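Local coordinates for protein tyrosine phosphatase-like protein (Leishmania major, PDB 3S4O) that removes phosphate from phosphotyrosine in proteins as a PRL-type protein tyrosine phosphatase and may act as a virulence factor in host macrophages, at residues A[59-62]-A[63-67]; A[95-98]-A[99-102]; A[136-139]-A[140-143]. All coordinates share one frame; numbering follows the deposited sequence.

Contact 1 (A[59-62]-A[63-67])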
loop_
_atom_site.group_PDB
_atom_site.type_symbol
_atom_site.label_atom_id
_atom_site.label_comp_id
_atom_site.label_asym_id
_atom_site.label_seq_id
_atom_site.Cartn_x
_atom_site.Cartn_y
_atom_site.Cartn_z
ATOM N N TYR A 59 -7.144 1.801 -16.630
ATOM C CA TYR A 59 -7.112 3.230 -16.944
ATOM C C TYR A 59 -5.703 3.737 -17.256
ATOM O O TYR A 59 -4.708 3.037 -17.060
ATOM C CB TYR A 59 -7.698 4.046 -15.781
ATOM C CG TYR A 59 -6.828 4.053 -14.553
ATOM C CD1 TYR A 59 -6.918 3.036 -13.605
ATOM C CD2 TYR A 59 -5.905 5.067 -14.344
ATOM C CE1 TYR A 59 -6.107 3.038 -12.479
ATOM C CE2 TYR A 59 -5.091 5.084 -13.215
ATOM C CZ TYR A 59 -5.198 4.068 -12.291
ATOM O OH TYR A 59 -4.393 4.089 -11.174
ATOM N N ASP A 60 -5.635 4.991 -17.690
ATOM C CA ASP A 60 -4.386 5.598 -18.149
ATOM C C ASP A 60 -3.637 6.279 -17.007
ATOM O O ASP A 60 -4.024 7.352 -16.532
ATOM C CB ASP A 60 -4.656 6.600 -19.274
ATOM C CG ASP A 60 -3.418 6.904 -20.093
ATOM O OD1 ASP A 60 -2.291 6.606 -19.627
ATOM O OD2 ASP A 60 -3.575 7.460 -21.207
ATOM N N ALA A 61 -2.529 5.662 -16.607
ATOM C CA ALA A 61 -1.736 6.120 -15.463
ATOM C C ALA A 61 -1.067 7.489 -15.694
ATOM O O ALA A 61 -0.748 8.195 -14.745
ATOM C CB ALA A 61 -0.695 5.067 -15.092
ATOM N N THR A 62 -0.872 7.859 -16.955
ATOM C CA THR A 62 -0.186 9.113 -17.299
ATOM C C THR A 62 -0.935 10.346 -16.782
ATOM O O THR A 62 -0.316 11.356 -16.449
ATOM C CB THR A 62 0.021 9.254 -18.818
ATOM O OG1 THR A 62 -1.234 9.092 -19.495
ATOM C CG2 THR A 62 1.022 8.205 -19.320
ATOM N N LEU A 63 -2.262 10.249 -16.706
ATOM C CA LEU A 63 -3.075 11.346 -16.148
ATOM C C LEU A 63 -2.828 11.560 -14.670
ATOM O O LEU A 63 -3.098 12.633 -14.160
ATOM C CB LEU A 63 -4.578 11.119 -16.324
ATOM C CG LEU A 63 -5.507 12.247 -15.793
ATOM C CD1 LEU A 63 -4.993 13.686 -16.067
ATOM C CD2 LEU A 63 -6.931 12.103 -16.334
ATOM N N VAL A 64 -2.384 10.516 -13.981
ATOM C CA VAL A 64 -2.119 10.587 -12.548
ATOM C C VAL A 64 -0.704 11.092 -12.322
ATOM O O VAL A 64 -0.458 11.895 -11.423
ATOM C CB VAL A 64 -2.310 9.206 -11.855
ATOM C CG1 VAL A 64 -1.971 9.298 -10.364
ATOM C CG2 VAL A 64 -3.727 8.690 -12.033
ATOM N N LYS A 65 0.220 10.619 -13.151
ATOM C CA LYS A 65 1.625 11.019 -13.078
ATOM C C LYS A 65 1.787 12.516 -13.269
ATOM O O LYS A 65 2.667 13.135 -12.676
ATOM C CB LYS A 65 2.459 10.287 -14.130
ATOM C CG LYS A 65 2.806 8.840 -13.770
ATOM C CD LYS A 65 3.860 8.285 -14.756
ATOM C CE LYS A 65 3.367 7.169 -15.659
ATOM N NZ LYS A 65 2.062 6.538 -15.314
ATOM N N SER A 66 0.922 13.094 -14.093
ATOM C CA SER A 66 1.052 14.489 -14.478
ATOM C C SER A 66 0.543 15.416 -13.381
ATOM O O SER A 66 0.674 16.625 -13.478
ATOM C CB SER A 66 0.313 14.750 -15.798
ATOM O OG SER A 66 -1.083 14.859 -15.595
ATOM N N ARG A 67 -0.033 14.840 -12.337
ATOM C CA ARG A 67 -0.568 15.635 -11.230
ATOM C C ARG A 67 0.195 15.396 -9.945
ATOM O O ARG A 67 -0.352 15.525 -8.856
ATOM C CB ARG A 67 -2.048 15.353 -11.070
ATOM C CG ARG A 67 -2.781 15.782 -12.321
ATOM C CD ARG A 67 -4.264 15.735 -12.225
ATOM N NE ARG A 67 -4.893 16.185 -13.467
ATOM C CZ ARG A 67 -5.036 17.459 -13.837
ATOM N NH1 ARG A 67 -5.621 17.752 -14.995
ATOM N NH2 ARG A 67 -4.604 18.452 -13.064
#

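Contact 2 (A[95-98]-A[99-102])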
loop_
_atom_site.group_PDB
_atom_site.type_symbol
_atom_site.label_atom_id
_atom_site.label_comp_id
_atom_site.label_asym_id
_atom_site.label_seq_id
_atom_site.Cartn_x
_atom_site.Cartn_y
_atom_site.Cartn_z
ATOM N N ASP A 95 11.930 1.459 1.462
ATOM C CA ASP A 95 13.274 1.777 1.932
ATOM C C ASP A 95 13.649 3.202 1.515
ATOM O O ASP A 95 14.243 3.944 2.283
ATOM C CB ASP A 95 14.327 0.814 1.353
ATOM C CG ASP A 95 14.273 -0.591 1.975
ATOM O OD1 ASP A 95 13.520 -0.806 2.959
ATOM O OD2 ASP A 95 14.971 -1.500 1.450
ATOM N N THR A 96 13.306 3.568 0.284
ATOM C CA THR A 96 13.702 4.862 -0.272
ATOM C C THR A 96 12.940 5.973 0.415
ATOM O O THR A 96 13.499 7.016 0.744
ATOM C CB THR A 96 13.440 4.917 -1.800
ATOM O OG1 THR A 96 14.189 3.875 -2.451
ATOM C CG2 THR A 96 13.833 6.266 -2.378
ATOM N N GLU A 97 11.662 5.727 0.654
ATOM C CA GLU A 97 10.818 6.691 1.355
ATOM C C GLU A 97 11.278 6.850 2.807
ATOM O O GLU A 97 11.227 7.942 3.382
ATOM C CB GLU A 97 9.347 6.262 1.299
ATOM C CG GLU A 97 8.630 6.623 -0.013
ATOM C CD GLU A 97 8.709 8.114 -0.343
ATOM O OE1 GLU A 97 8.359 8.938 0.530
ATOM O OE2 GLU A 97 9.147 8.467 -1.465
ATOM N N LEU A 98 11.755 5.754 3.383
ATOM C CA LEU A 98 12.266 5.762 4.755
ATOM C C LEU A 98 13.541 6.583 4.859
ATOM O O LEU A 98 13.720 7.346 5.802
ATOM C CB LEU A 98 12.531 4.334 5.229
ATOM C CG LEU A 98 12.775 4.153 6.722
ATOM C CD1 LEU A 98 11.622 4.709 7.542
ATOM C CD2 LEU A 98 12.969 2.648 7.008
ATOM N N ALA A 99 14.425 6.423 3.878
ATOM C CA ALA A 99 15.664 7.207 3.821
ATOM C C ALA A 99 15.369 8.680 3.546
ATOM O O ALA A 99 16.086 9.550 4.027
ATOM C CB ALA A 99 16.617 6.641 2.758
ATOM N N ARG A 100 14.321 8.952 2.770
ATOM C CA ARG A 100 13.929 10.334 2.456
ATOM C C ARG A 100 13.608 11.108 3.740
ATOM O O ARG A 100 14.002 12.267 3.889
ATOM C CB ARG A 100 12.726 10.379 1.506
ATOM C CG ARG A 100 12.466 11.757 0.904
ATOM C CD ARG A 100 11.440 11.730 -0.232
ATOM N NE ARG A 100 10.093 11.387 0.225
ATOM C CZ ARG A 100 9.050 12.216 0.308
ATOM N NH1 ARG A 100 9.145 13.488 -0.036
ATOM N NH2 ARG A 100 7.876 11.747 0.739
ATOM N N GLN A 101 12.914 10.441 4.655
ATOM C CA GLN A 101 12.482 11.036 5.924
ATOM C C GLN A 101 13.647 11.250 6.865
ATOM O O GLN A 101 13.734 12.283 7.526
ATOM C CB GLN A 101 11.458 10.140 6.637
ATOM C CG GLN A 101 10.047 10.194 6.081
ATOM C CD GLN A 101 9.129 9.186 6.757
ATOM O OE1 GLN A 101 8.769 9.343 7.925
ATOM N NE2 GLN A 101 8.763 8.136 6.033
ATOM N N GLN A 102 14.524 10.251 6.935
ATOM C CA GLN A 102 15.700 10.287 7.821
ATOM C C GLN A 102 16.670 11.375 7.376
ATOM O O GLN A 102 17.236 12.081 8.191
ATOM C CB GLN A 102 16.425 8.931 7.826
ATOM C CG GLN A 102 15.807 7.868 8.761
ATOM C CD GLN A 102 15.989 6.426 8.265
ATOM O OE1 GLN A 102 16.737 6.164 7.316
ATOM N NE2 GLN A 102 15.299 5.485 8.916
#

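Contact 3 (A[136-139]-A[140-143])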
loop_
_atom_site.group_PDB
_atom_site.type_symbol
_atom_site.label_atom_id
_atom_site.label_comp_id
_atom_site.label_asym_id
_atom_site.label_seq_id
_atom_site.Cartn_x
_atom_site.Cartn_y
_atom_site.Cartn_z
ATOM N N ASN A 136 7.429 -4.130 12.377
ATOM C CA ASN A 136 7.802 -5.307 13.186
ATOM C C ASN A 136 6.613 -5.954 13.896
ATOM O O ASN A 136 6.743 -6.533 14.964
ATOM C CB ASN A 136 8.933 -4.976 14.170
ATOM C CG ASN A 136 10.302 -4.885 13.482
ATOM O OD1 ASN A 136 10.473 -5.339 12.348
ATOM N ND2 ASN A 136 11.274 -4.287 14.168
ATOM N N VAL A 137 5.456 -5.855 13.255
ATOM C CA VAL A 137 4.235 -6.492 13.718
ATOM C C VAL A 137 4.239 -7.940 13.235
ATOM O O VAL A 137 4.633 -8.228 12.102
ATOM C CB VAL A 137 2.984 -5.772 13.150
ATOM C CG1 VAL A 137 1.697 -6.449 13.632
ATOM C CG2 VAL A 137 2.991 -4.292 13.544
ATOM N N SER A 138 3.812 -8.854 14.094
ATOM C CA SER A 138 3.687 -10.251 13.697
ATOM C C SER A 138 2.667 -10.414 12.576
ATOM O O SER A 138 1.687 -9.663 12.491
ATOM C CB SER A 138 3.255 -11.132 14.876
ATOM O OG SER A 138 1.872 -10.962 15.144
ATOM N N ALA A 139 2.892 -11.422 11.741
ATOM C CA ALA A 139 2.025 -11.689 10.608
ATOM C C ALA A 139 0.562 -11.789 11.036
ATOM O O ALA A 139 -0.309 -11.167 10.424
ATOM C CB ALA A 139 2.461 -12.954 9.887
ATOM N N LEU A 140 0.294 -12.547 12.095
ATOM C CA LEU A 140 -1.086 -12.741 12.565
ATOM C C LEU A 140 -1.742 -11.439 13.038
ATOM O O LEU A 140 -2.943 -11.248 12.852
ATOM C CB LEU A 140 -1.144 -13.777 13.687
ATOM C CG LEU A 140 -0.978 -15.253 13.278
ATOM C CD1 LEU A 140 -1.204 -16.139 14.512
ATOM C CD2 LEU A 140 -1.886 -15.680 12.094
ATOM N N ASP A 141 -0.954 -10.554 13.643
ATOM C CA ASP A 141 -1.462 -9.259 14.102
ATOM C C ASP A 141 -1.651 -8.278 12.931
ATOM O O ASP A 141 -2.524 -7.410 12.983
ATOM C CB ASP A 141 -0.533 -8.617 15.144
ATOM C CG ASP A 141 -0.541 -9.336 16.497
ATOM O OD1 ASP A 141 -1.551 -9.978 16.866
ATOM O OD2 ASP A 141 0.488 -9.242 17.207
ATOM N N ALA A 142 -0.824 -8.396 11.893
ATOM C CA ALA A 142 -0.967 -7.527 10.725
ATOM C C ALA A 142 -2.249 -7.864 9.989
ATOM O O ALA A 142 -2.928 -6.974 9.472
ATOM C CB ALA A 142 0.222 -7.655 9.796
ATOM N N ILE A 143 -2.569 -9.155 9.940
ATOM C CA ILE A 143 -3.770 -9.638 9.256
ATOM C C ILE A 143 -5.015 -9.187 10.015
ATOM O O ILE A 143 -5.967 -8.683 9.424
ATOM C CB ILE A 143 -3.781 -11.184 9.128
ATOM C CG1 ILE A 143 -2.685 -11.661 8.173
ATOM C CG2 ILE A 143 -5.116 -11.673 8.595
ATOM C CD1 ILE A 143 -2.451 -13.178 8.223
HETATM O O HOH W 1 2.492 -7.594 16.601
#

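Contact 1 (A[59-62]-A[63-67])
Lys65 curls back over the turn that opens helix 62-65 and brings its ammonium group down on Ala61, one helical turn earlier. Its CB lies 3.8 Å from Thr62 O, and CG comes 3.7 Å from Ala61 O. From there the chain folds rather than extends, bent at both chi3 (-113°) and chi4, and NZ ends 3.1 Å from the methyl CB of Ala61. That is too short to be comfortable, and with chi4 nearly eclipsed the placement of the ammonium end is doubtful. In the backbone of the turn, Ala61 O accepts two bonds: from Val64 N, well above the carbonyl plane, and from Lys65 N, nearly along the C=O axis. Thr62 O takes the next, from Ser66 N.

The start of the helix is capped by Asp60. Its OD1 receives Thr62 OG1 at 2.7 Å and Thr62 N at 3.3 Å, both from the same face of the carboxylate. With OG1 tucked between the backbone N and carbonyl carbon (chi1 54°), the threonine hydroxyl sits beside its own N-H and both can converge on one oxygen.

Further in, Val64 CG2 meets CE2 of Tyr59 at 4.0 Å, the two side chains crossing at about a right angle; the tyrosine hydroxyl is hydrogen-bonded to His115. Ala61, Val64 and Lys65 all touch Val71 of strand 70-73, an outermost strand of the sheet, while Leu63 turns to Leu36 and Ile40 of helix 36-44.

Contact 2 (A[95-98]-A[99-102])
Glu97 and Arg100 run side by side and join in a salt bridge in which the arginine brings two nitrogens to one oxygen. NH2 is 2.9 Å from Glu97 OE1 and NE 3.0 Å from the same atom. The carboxylate is met on its syn side, and OE1 lies close to the guanidinium plane, although the two planes are turned 54° apart. Arg100 reaches back through a bend at chi3 (67°), which swings NE and NH2 round toward the glutamate.

The spacing is that of an i to i+3 pair in helix 84-103, the long helix that precedes strand 111-115 and the phosphate-binding loop of this tyrosine phosphatase fold. Along it, regular i to i+4 bonds set the frame: Arg100 N to Thr96 O is 2.9 Å, and Gln102 N to Leu98 O 3.2 Å. On another side of the helix, the amide nitrogen NE2 of Gln102 folds back to within 3.6 Å of Leu98 CG.

Farther out, the second carboxylate oxygen of Glu97, OE2, is hydrogen-bonded to His50 of strand 48-53, so both oxygens of the carboxylate are engaged, OE1 by Arg100 and OE2 by His50. Gln101 gives its NE2 to Leu22 O, and Leu98 packs on Leu22, both reaching strand 21-28.

Contact 3 (A[136-139]-A[140-143])
Ser138 and Asp141 meet at the start of helix 139-149, where the serine occupies the N-cap. Its OG accepts from Asp141 N at 3.2 Å, with an N-H...O angle of 151°, and so satisfies an amide of the first turn that has no preceding helical carbonyl to receive it. The torsion that does this puts OG between the backbone N and carbonyl carbon of Ser138 (chi1 76°), facing the first turn. In the other direction the same hydroxyl gives a weak bond to Asp141 OD2 at 3.0 Å. The aspartate thus answers the serine with its side chain while its amide is held by the serine oxygen.

The backbone N-H of Ser138 is not tied directly to the carboxylate. A water takes it at 3.1 Å and donates in turn to Asp141 OD2 at 2.7 Å. The layout recalls a capping box, but a water bridge replaces the return bond, so the definition is not met. OD2 therefore has two donors, the water and, more weakly, the hydroxyl. The carbonyls are served in the helical way: Ser138 O receives Ala142 N at 2.9 Å, the nitrogen almost in line with the C=O bond, and Ala139 O receives Ile143 N at 3.1 Å.

Beside the polar cluster, Val137 CG1 crosses at a slant to Asp141, 3.5 Å from its CB, and also meets the amide of Ala142. Val137 is also bonded through its backbone to Leu131 of the preceding helix, while Ala139 and Ile143 face helix 156-164.

The carboxylate of Asp141, close to the amino end of helix 139-149 and receiving the water and Ser138 OG, would probably have its negative charge stabilised and its pKa lowered.

Overall arrangement
Along the chain the three contacts come in series, contact 1 first and contact 3 last, and none touches another. Contacts 1 and 3 lie on opposite sides of the chain's centre, their centres about 33 Å apart. The centres of contacts 1 and 2 are about 24 Å apart, and those of contacts 2 and 3 about 22 Å. Each belongs to a different helix: helix 62-65 beside the edge strand 70-73, helix 84-103 beside strand 21-28, and helix 139-149 against helix 156-164. Contacts 1 and 3 sit at helix starts, contact 2 within a helix. Together they sample the periphery of one phosphatase domain, whose central sheet carries strand 111-115 into the loop of Cys116 and the bound thiosulfate.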